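Lipocalin (Argas monolakensis, PDB 3BRN) binds serotonin in the pocket of a lipocalin beta barrel and probably serves as a biogenic amine-binding protein of a soft tick. Local coordinates at residues F13-V19 with V77-I82; G21-Y27 with Y102-D106; S57-G61 with G86-L91. All coordinates share one frame; numbering follows the deposited sequence.

Contact 1: residues F13-V19 with V77-I82; sequences FQAYKSV and VNGDKI. With SRO (serotonin), chain C.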
# COMPACT_ATOMS: atom_id res chain seq x y z
N PHE A 13 -12.54 5.71 6.35
CA PHE A 13 -11.46 5.86 5.39
C PHE A 13 -11.88 5.37 4.01
O PHE A 13 -12.39 4.26 3.86
CB PHE A 13 -10.21 5.11 5.86
CG PHE A 13 -9.58 5.69 7.09
CD1 PHE A 13 -8.74 6.78 7.01
CD2 PHE A 13 -9.84 5.13 8.34
CE1 PHE A 13 -8.16 7.31 8.15
CE2 PHE A 13 -9.26 5.66 9.48
CZ PHE A 13 -8.42 6.75 9.38
N GLN A 14 -11.67 6.21 3.00
CA GLN A 14 -12.21 5.98 1.67
C GLN A 14 -11.15 5.40 0.74
O GLN A 14 -10.15 6.06 0.44
CB GLN A 14 -12.76 7.29 1.09
CG GLN A 14 -13.86 7.90 1.94
CD GLN A 14 -14.23 9.29 1.49
OE1 GLN A 14 -13.55 10.27 1.81
NE2 GLN A 14 -15.35 9.41 0.77
N ALA A 15 -11.36 4.14 0.33
CA ALA A 15 -10.48 3.44 -0.58
C ALA A 15 -10.10 4.15 -1.88
O ALA A 15 -8.95 4.11 -2.28
CB ALA A 15 -11.00 2.03 -0.85
N TYR A 16 -11.05 4.75 -2.59
CA TYR A 16 -10.67 5.45 -3.81
C TYR A 16 -9.67 6.59 -3.53
O TYR A 16 -8.71 6.75 -4.27
CB TYR A 16 -11.89 5.93 -4.62
CG TYR A 16 -12.50 7.20 -4.12
CD1 TYR A 16 -13.51 7.18 -3.17
CD2 TYR A 16 -12.18 8.42 -4.71
CE1 TYR A 16 -14.12 8.34 -2.76
CE2 TYR A 16 -12.79 9.59 -4.30
CZ TYR A 16 -13.76 9.54 -3.32
OH TYR A 16 -14.34 10.70 -2.87
N LYS A 17 -9.84 7.30 -2.42
CA LYS A 17 -8.88 8.33 -2.03
C LYS A 17 -7.52 7.77 -1.65
O LYS A 17 -6.49 8.37 -1.92
CB LYS A 17 -9.44 9.20 -0.90
CG LYS A 17 -10.45 10.23 -1.36
CD LYS A 17 -11.49 10.49 -0.29
CE LYS A 17 -12.31 11.72 -0.60
NZ LYS A 17 -11.68 12.94 -0.05
N SER A 18 -7.51 6.63 -0.95
CA SER A 18 -6.26 5.97 -0.65
C SER A 18 -5.53 5.53 -1.94
O SER A 18 -4.32 5.72 -2.09
CB SER A 18 -6.51 4.74 0.25
OG SER A 18 -5.31 4.00 0.40
N VAL A 19 -6.25 4.87 -2.83
CA VAL A 19 -5.66 4.33 -4.05
C VAL A 19 -5.20 5.45 -5.01
O VAL A 19 -4.17 5.32 -5.67
CB VAL A 19 -6.65 3.40 -4.77
CG1 VAL A 19 -6.14 3.00 -6.16
CG2 VAL A 19 -6.99 2.19 -3.90
N VAL A 77 -12.88 -0.23 -5.92
CA VAL A 77 -12.93 0.46 -4.64
C VAL A 77 -14.35 0.73 -4.16
O VAL A 77 -15.16 1.31 -4.88
CB VAL A 77 -12.13 1.78 -4.68
CG1 VAL A 77 -10.61 1.49 -4.73
CG2 VAL A 77 -12.52 2.59 -5.89
N ASN A 78 -14.65 0.30 -2.93
CA ASN A 78 -15.93 0.57 -2.27
C ASN A 78 -15.73 0.80 -0.76
O ASN A 78 -15.18 -0.05 -0.08
CB ASN A 78 -16.90 -0.60 -2.49
CG ASN A 78 -17.22 -0.84 -3.97
OD1 ASN A 78 -18.17 -0.09 -4.50
ND2 ASN A 78 -16.66 -1.74 -4.60
N GLY A 79 -16.26 1.90 -0.23
CA GLY A 79 -16.09 2.19 1.20
C GLY A 79 -14.61 2.10 1.52
O GLY A 79 -13.80 2.53 0.72
N ASP A 80 -14.26 1.36 2.56
CA ASP A 80 -12.85 1.17 2.90
C ASP A 80 -12.21 -0.07 2.28
O ASP A 80 -11.10 -0.46 2.68
CB ASP A 80 -12.64 1.18 4.43
CG ASP A 80 -13.37 0.04 5.13
OD1 ASP A 80 -14.12 -0.70 4.45
OD2 ASP A 80 -13.23 -0.10 6.37
N LYS A 81 -12.83 -0.63 1.26
CA LYS A 81 -12.33 -1.85 0.63
C LYS A 81 -11.61 -1.63 -0.70
O LYS A 81 -12.13 -0.98 -1.61
CB LYS A 81 -13.45 -2.87 0.41
CG LYS A 81 -14.21 -3.25 1.66
CD LYS A 81 -13.28 -3.87 2.69
CE LYS A 81 -14.03 -4.04 4.02
NZ LYS A 81 -13.28 -4.95 4.92
N ILE A 82 -10.39 -2.16 -0.79
CA ILE A 82 -9.65 -2.24 -2.05
C ILE A 82 -9.65 -3.70 -2.48
O ILE A 82 -9.11 -4.56 -1.78
CB ILE A 82 -8.17 -1.77 -1.89
CG1 ILE A 82 -8.12 -0.29 -1.50
CG2 ILE A 82 -7.36 -2.01 -3.19
CD1 ILE A 82 -6.73 0.17 -1.06
OH SRO C . -4.03 -0.27 -6.27
CZ3 SRO C . -3.75 -0.78 -5.02
CH2 SRO C . -4.08 -2.12 -4.80
CZ2 SRO C . -3.72 -2.74 -3.60
CE2 SRO C . -3.10 -1.95 -2.65
NE1 SRO C . -2.66 -2.17 -1.38
CD1 SRO C . -2.09 -1.04 -0.90
CG SRO C . -2.19 -0.04 -1.88
CD2 SRO C . -2.84 -0.63 -2.96
CE3 SRO C . -3.16 -0.08 -4.11
CB SRO C . -1.72 1.38 -1.75
CA SRO C . -2.92 2.35 -1.74
NZ SRO C . -2.42 3.72 -1.78
O HOH W 1 -13.83 3.86 -1.64

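Contact 2: residues G21-Y27 with Y102-D106; sequences GPGNGGY and YRSCD. With SRO (serotonin), chain C.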
# COMPACT_ATOMS: atom_id res chain seq x y z
N GLY A 21 -4.26 8.49 -3.86
CA GLY A 21 -3.17 9.10 -3.11
C GLY A 21 -2.93 10.54 -3.53
O GLY A 21 -3.86 11.25 -3.90
N PRO A 22 -1.65 10.93 -3.62
CA PRO A 22 -1.30 12.32 -3.92
C PRO A 22 -1.66 12.68 -5.35
O PRO A 22 -1.58 13.85 -5.73
CB PRO A 22 0.21 12.33 -3.74
CG PRO A 22 0.63 10.96 -4.17
CD PRO A 22 -0.48 10.04 -3.72
N GLY A 23 -2.03 11.69 -6.15
CA GLY A 23 -2.36 11.91 -7.55
C GLY A 23 -1.19 11.72 -8.51
O GLY A 23 -1.22 12.19 -9.65
N ASN A 24 -0.17 11.00 -8.05
CA ASN A 24 1.03 10.74 -8.85
C ASN A 24 1.86 9.64 -8.18
O ASN A 24 1.57 9.26 -7.05
CB ASN A 24 1.87 12.01 -8.99
CG ASN A 24 2.52 12.43 -7.68
OD1 ASN A 24 3.55 11.89 -7.28
ND2 ASN A 24 1.97 13.46 -7.05
N GLY A 25 2.82 9.10 -8.93
CA GLY A 25 3.77 8.12 -8.38
C GLY A 25 3.18 6.78 -7.98
O GLY A 25 2.38 6.18 -8.71
N GLY A 26 3.64 6.29 -6.83
CA GLY A 26 3.22 4.98 -6.34
C GLY A 26 3.63 4.74 -4.90
O GLY A 26 4.14 5.64 -4.24
N TYR A 27 3.35 3.53 -4.42
CA TYR A 27 3.54 3.15 -3.02
C TYR A 27 4.38 1.88 -2.91
O TYR A 27 4.11 0.88 -3.60
CB TYR A 27 2.17 2.94 -2.34
CG TYR A 27 1.42 4.22 -2.05
CD1 TYR A 27 1.35 4.74 -0.77
CD2 TYR A 27 0.69 4.85 -3.05
CE1 TYR A 27 0.65 5.92 -0.50
CE2 TYR A 27 -0.02 5.99 -2.80
CZ TYR A 27 -0.06 6.52 -1.53
OH TYR A 27 -0.71 7.70 -1.33
N TYR A 102 -4.04 9.90 2.58
CA TYR A 102 -4.46 10.17 1.22
C TYR A 102 -3.35 10.83 0.41
O TYR A 102 -3.59 11.39 -0.66
CB TYR A 102 -5.71 11.07 1.22
CG TYR A 102 -6.93 10.41 1.82
CD1 TYR A 102 -7.03 9.03 1.92
CD2 TYR A 102 -7.98 11.18 2.30
CE1 TYR A 102 -8.14 8.43 2.47
CE2 TYR A 102 -9.10 10.59 2.86
CZ TYR A 102 -9.18 9.22 2.94
OH TYR A 102 -10.29 8.62 3.49
N ARG A 103 -2.13 10.75 0.93
CA ARG A 103 -1.02 11.54 0.39
C ARG A 103 0.27 10.72 0.36
O ARG A 103 0.82 10.46 -0.71
CB ARG A 103 -0.81 12.81 1.22
CG ARG A 103 -1.55 14.03 0.68
CD ARG A 103 -1.06 15.30 1.34
NE ARG A 103 -1.61 15.47 2.69
CZ ARG A 103 -1.67 16.63 3.33
NH1 ARG A 103 -1.21 17.73 2.75
NH2 ARG A 103 -2.18 16.69 4.55
N SER A 104 0.74 10.32 1.54
CA SER A 104 2.06 9.71 1.66
C SER A 104 2.06 8.26 2.12
O SER A 104 3.00 7.52 1.84
CB SER A 104 2.95 10.55 2.58
OG SER A 104 2.39 10.68 3.87
N CYS A 105 1.07 7.87 2.92
CA CYS A 105 1.12 6.55 3.54
C CYS A 105 -0.26 5.98 3.85
O CYS A 105 -1.23 6.72 4.02
CB CYS A 105 1.99 6.59 4.80
SG CYS A 105 1.32 7.64 6.11
N ASP A 106 -0.35 4.66 3.94
CA ASP A 106 -1.56 3.96 4.30
C ASP A 106 -1.23 2.88 5.29
O ASP A 106 -0.18 2.31 5.22
CB ASP A 106 -2.15 3.24 3.11
CG ASP A 106 -2.25 4.07 1.89
OD1 ASP A 106 -3.00 5.03 1.88
OD2 ASP A 106 -1.63 3.70 0.93
OH SRO C . -4.03 -0.27 -6.27
CZ3 SRO C . -3.75 -0.78 -5.02
CH2 SRO C . -4.08 -2.12 -4.80
CZ2 SRO C . -3.72 -2.74 -3.60
CE2 SRO C . -3.10 -1.95 -2.65
NE1 SRO C . -2.66 -2.17 -1.38
CD1 SRO C . -2.09 -1.04 -0.90
CG SRO C . -2.19 -0.04 -1.88
CD2 SRO C . -2.84 -0.63 -2.96
CE3 SRO C . -3.16 -0.08 -4.11
CB SRO C . -1.72 1.38 -1.75
CA SRO C . -2.92 2.35 -1.74
NZ SRO C . -2.42 3.72 -1.78
O HOH W 2 -2.65 7.31 0.52

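Contact 3: residues S57-G61 with G86-L91; sequences SFTYG and GAGQDL. With SRO (serotonin), chain C.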
# COMPACT_ATOMS: atom_id res chain seq x y z
N SER A 57 -7.56 -0.61 -14.05
CA SER A 57 -6.29 -1.34 -14.10
C SER A 57 -5.27 -0.59 -13.28
O SER A 57 -5.31 0.64 -13.19
CB SER A 57 -5.77 -1.42 -15.55
OG SER A 57 -6.66 -2.12 -16.39
N PHE A 58 -4.30 -1.32 -12.72
CA PHE A 58 -3.17 -0.68 -12.06
C PHE A 58 -1.96 -1.56 -12.22
O PHE A 58 -2.08 -2.76 -12.50
CB PHE A 58 -3.46 -0.42 -10.58
CG PHE A 58 -3.47 -1.66 -9.73
CD1 PHE A 58 -4.56 -2.51 -9.76
CD2 PHE A 58 -2.40 -1.96 -8.91
CE1 PHE A 58 -4.54 -3.68 -9.04
CE2 PHE A 58 -2.38 -3.11 -8.17
CZ PHE A 58 -3.47 -3.97 -8.21
N THR A 59 -0.79 -0.94 -12.19
CA THR A 59 0.47 -1.65 -12.30
C THR A 59 1.02 -1.95 -10.91
O THR A 59 0.86 -1.16 -9.99
CB THR A 59 1.50 -0.83 -13.09
OG1 THR A 59 0.96 -0.48 -14.37
CG2 THR A 59 2.82 -1.60 -13.27
N TYR A 60 1.62 -3.13 -10.77
CA TYR A 60 2.26 -3.53 -9.53
C TYR A 60 3.49 -4.35 -9.87
O TYR A 60 3.70 -4.74 -11.03
CB TYR A 60 1.31 -4.34 -8.66
CG TYR A 60 1.05 -5.74 -9.16
CD1 TYR A 60 0.05 -5.98 -10.10
CD2 TYR A 60 1.76 -6.83 -8.65
CE1 TYR A 60 -0.18 -7.26 -10.57
CE2 TYR A 60 1.51 -8.11 -9.11
CZ TYR A 60 0.54 -8.32 -10.07
OH TYR A 60 0.25 -9.59 -10.52
N GLY A 61 4.39 -4.47 -8.92
CA GLY A 61 5.64 -5.14 -9.21
C GLY A 61 6.52 -5.35 -8.01
O GLY A 61 6.07 -5.31 -6.86
N GLY A 86 -6.86 -10.62 -10.24
CA GLY A 86 -5.90 -10.86 -11.31
C GLY A 86 -4.46 -10.51 -11.00
O GLY A 86 -3.64 -10.32 -11.92
N ALA A 87 -4.10 -10.54 -9.72
CA ALA A 87 -2.75 -10.22 -9.29
C ALA A 87 -2.06 -11.44 -8.69
O ALA A 87 -1.00 -11.33 -8.06
CB ALA A 87 -2.77 -9.05 -8.30
N GLY A 88 -2.66 -12.61 -8.89
CA GLY A 88 -2.07 -13.85 -8.43
C GLY A 88 -2.20 -14.04 -6.93
O GLY A 88 -3.18 -13.60 -6.32
N GLN A 89 -1.22 -14.70 -6.33
CA GLN A 89 -1.40 -15.34 -5.03
C GLN A 89 -0.89 -14.45 -3.90
O GLN A 89 -0.70 -14.91 -2.78
CB GLN A 89 -0.69 -16.70 -5.00
CG GLN A 89 -1.58 -17.88 -5.33
CD GLN A 89 -2.82 -17.94 -4.46
OE1 GLN A 89 -2.74 -17.75 -3.24
NE2 GLN A 89 -3.97 -18.21 -5.07
N ASP A 90 -0.66 -13.18 -4.22
CA ASP A 90 -0.23 -12.21 -3.22
C ASP A 90 -1.27 -11.11 -3.03
O ASP A 90 -1.95 -11.05 -2.00
CB ASP A 90 1.11 -11.60 -3.61
CG ASP A 90 1.29 -11.50 -5.11
OD1 ASP A 90 0.28 -11.43 -5.83
OD2 ASP A 90 2.46 -11.51 -5.57
N LEU A 91 -1.39 -10.24 -4.03
CA LEU A 91 -2.16 -9.02 -3.89
C LEU A 91 -3.67 -9.20 -4.10
O LEU A 91 -4.46 -8.35 -3.69
CB LEU A 91 -1.60 -7.96 -4.83
CG LEU A 91 -1.74 -6.48 -4.51
CD1 LEU A 91 -1.25 -6.18 -3.09
CD2 LEU A 91 -0.96 -5.69 -5.55
OH SRO C . -4.03 -0.27 -6.27
CZ3 SRO C . -3.75 -0.78 -5.02
CH2 SRO C . -4.08 -2.12 -4.80
CZ2 SRO C . -3.72 -2.74 -3.60
CE2 SRO C . -3.10 -1.95 -2.65
NE1 SRO C . -2.66 -2.17 -1.38
CD1 SRO C . -2.09 -1.04 -0.90
CG SRO C . -2.19 -0.04 -1.88
CD2 SRO C . -2.84 -0.63 -2.96
CE3 SRO C . -3.16 -0.08 -4.11
CB SRO C . -1.72 1.38 -1.75
CA SRO C . -2.92 2.35 -1.74
NZ SRO C . -2.42 3.72 -1.78

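Contact 1: residues F13-V19 with V77-I82
Ala15, on the first turn of helix 15-20, is the knob of this contact: its methyl group drops into a hollow walled by the turn and strand ends of 77-82. The rim of that hollow is polar, with CB of Ala15 only 3.2 Å from the carbonyl O of Gly79 and 3.3 Å from that of Lys81, while CG1 of Val77 and CG1 of Ile82 line its apolar walls. The hollow lies where the chain reverses in a type II' turn from Asn78 to Lys81, with Gly79 at positive phi. Val77 straddles the helix backbone: CG2 meets CB of Tyr16 at 3.6 Å, and CG1, lying anti to its own carbonyl carbon (chi1 -72°), reaches back to CG2 of Val19. CG2 of Val19 also wedges against CD1 of Ile82 at 3.5 Å, a tight fit. Val19 CG1 and Ile82 CG2 instead face the ligand, the latter 3.7 Å from serotonin CH2.

The Gly79 carbonyl also clasps the start of the helix. It accepts from Ala15 N at 2.9 Å, the donor tilted 23° from the carbonyl plane, and from a water that in turn accepts from Tyr16 N. Outside the pair, the Gly79 amide is held by Glu52, and Ile82 pairs with Thr95 of strand 93-97. One carbonyl thus serves amide hydrogens at the first turn of the helix, where no preceding turn supplies acceptors, and the methyl knob beside it seats the helix start on the 78-81 turn. Ser18 O accepts a hydrogen bond from serotonin NZ at 2.8 Å, and this seating probably helps hold it in position for the amine.

Contact 2: residues G21-Y27 with Y102-D106
Tyr27 and Asp106 meet around the amine of serotonin, their side chains crossing at about a right angle with ring and carboxylate planes 30° apart. Asp106 OD2 accepts a hydrogen bond from serotonin NZ at 2.8 Å, and the same nitrogen stands 3.4 Å above the centre of the Tyr27 ring. If the amine is protonated, as is likely beside a carboxylate, this geometry amounts to a cation-pi contact. Tyr27 CG lies anti to the carbonyl carbon (chi1 -74°), which swings the ring beneath the amine and carries its hydroxyl on to the loop 102-104.

Polar links at the far end of the ring run through a water, 2.7 Å from Tyr27 OH and also 2.7 Å from Asp106 OD1, to which it donates. OD1 further accepts from Ser100 OG and, weakly, from Ser18 OG, so both carboxylate oxygens have partners and the group is held from several sides. Tyr27 OH also lies 3.2 Å from Arg103 O.

Carbon-to-carbonyl contacts join the two loops. The Pro22 ring leans on the Arg103 carbonyl, CD approaching O at 3.3 Å, and Gly21, at positive phi just after helix 15-20, brings its CA to 3.4 Å from Tyr102 O in a CA-H...O contact. CE1 of Tyr27 passes near Ser104 O. Next to Asp106 in the chain, Cys105 forms a disulfide with Cys132.

An aspartate paired with an aromatic face around an amine marks the amine-binding end of this lipocalin pocket, built here where strands 26-32 and 105-109 begin.

Contact 3: residues S57-G61 with G86-L91
Phe58, on strand 55-64, turns the edge of its ring to Leu91, whose CD2 sits in the ring plane, 3.9 Å from CE2. Its CG occupies the position between backbone N and carbonyl carbon (chi1 72°), which places the ring with one face toward the serotonin hydroxyl and its CE2-CZ edge toward Leu91. The hydroxyl O stands over that face, 3.5 Å above the plane and displaced toward the rim, its closest ring atom being CD2. Ring carbon CZ is 3.9 Å from serotonin CH2, so the indole and Leu91 both meet the CE2-CZ end of the ring, the leucine in its plane.

Two residues on, Tyr60 lies with its first torsion in the same range and runs alongside Leu91 in the opposite sense. Leu91 CD2 is 4.1 Å from Tyr60 CB; the methyl leans on both aromatic residues from one side, touching the Phe58 edge and CB and CG of Tyr60. The outer end of the tyrosine ring is received by Ala87, whose CB lies 3.8 Å from CZ, obliquely to the ring. Beyond it, Tyr60 OH comes to 3.3 Å from Ala87 O.

The receiving segment is shaped by its own polar contacts: Asp90 OD1 accepts from Leu91 N at 2.7 Å, on the anti side of the carboxylate, and Ala87 N donates to Ser92 OG. Val43 of strand 42-44 touches Phe58, Tyr60 and Leu91 alike. The contact is therefore mainly hydrophobic, with polar atoms gathered at the Tyr60 hydroxyl end: Phe58 supplies apolar wall at the serotonin hydroxyl, and Leu91 and Ala87 back Phe58 and Tyr60 from the next layer.

Contact 2 has its centre closest to that of the chain, about 9 Å away; contacts 1 and 3 have theirs about 12 Å out, and all three are partly buried. Contacts 1 and 2 share the serotonin amine, contact 1 runs on along the indole, and contact 3 meets the hydroxyl end. Contacts 1 and 2 touch where Gln14 N meets Tyr102 OH and Ser18 OG meets Asp106 OD1; helix 15-20 leads into the loop before strand 26-32. Strand 55-64 of contact 3 is the sheet neighbour of strand 67-78 in contact 1. Chemistry follows place: a methyl knob and a turn carbonyl gripping the helix start in contact 1, a carboxylate with water in contact 2, aromatic and aliphatic packing in contact 3.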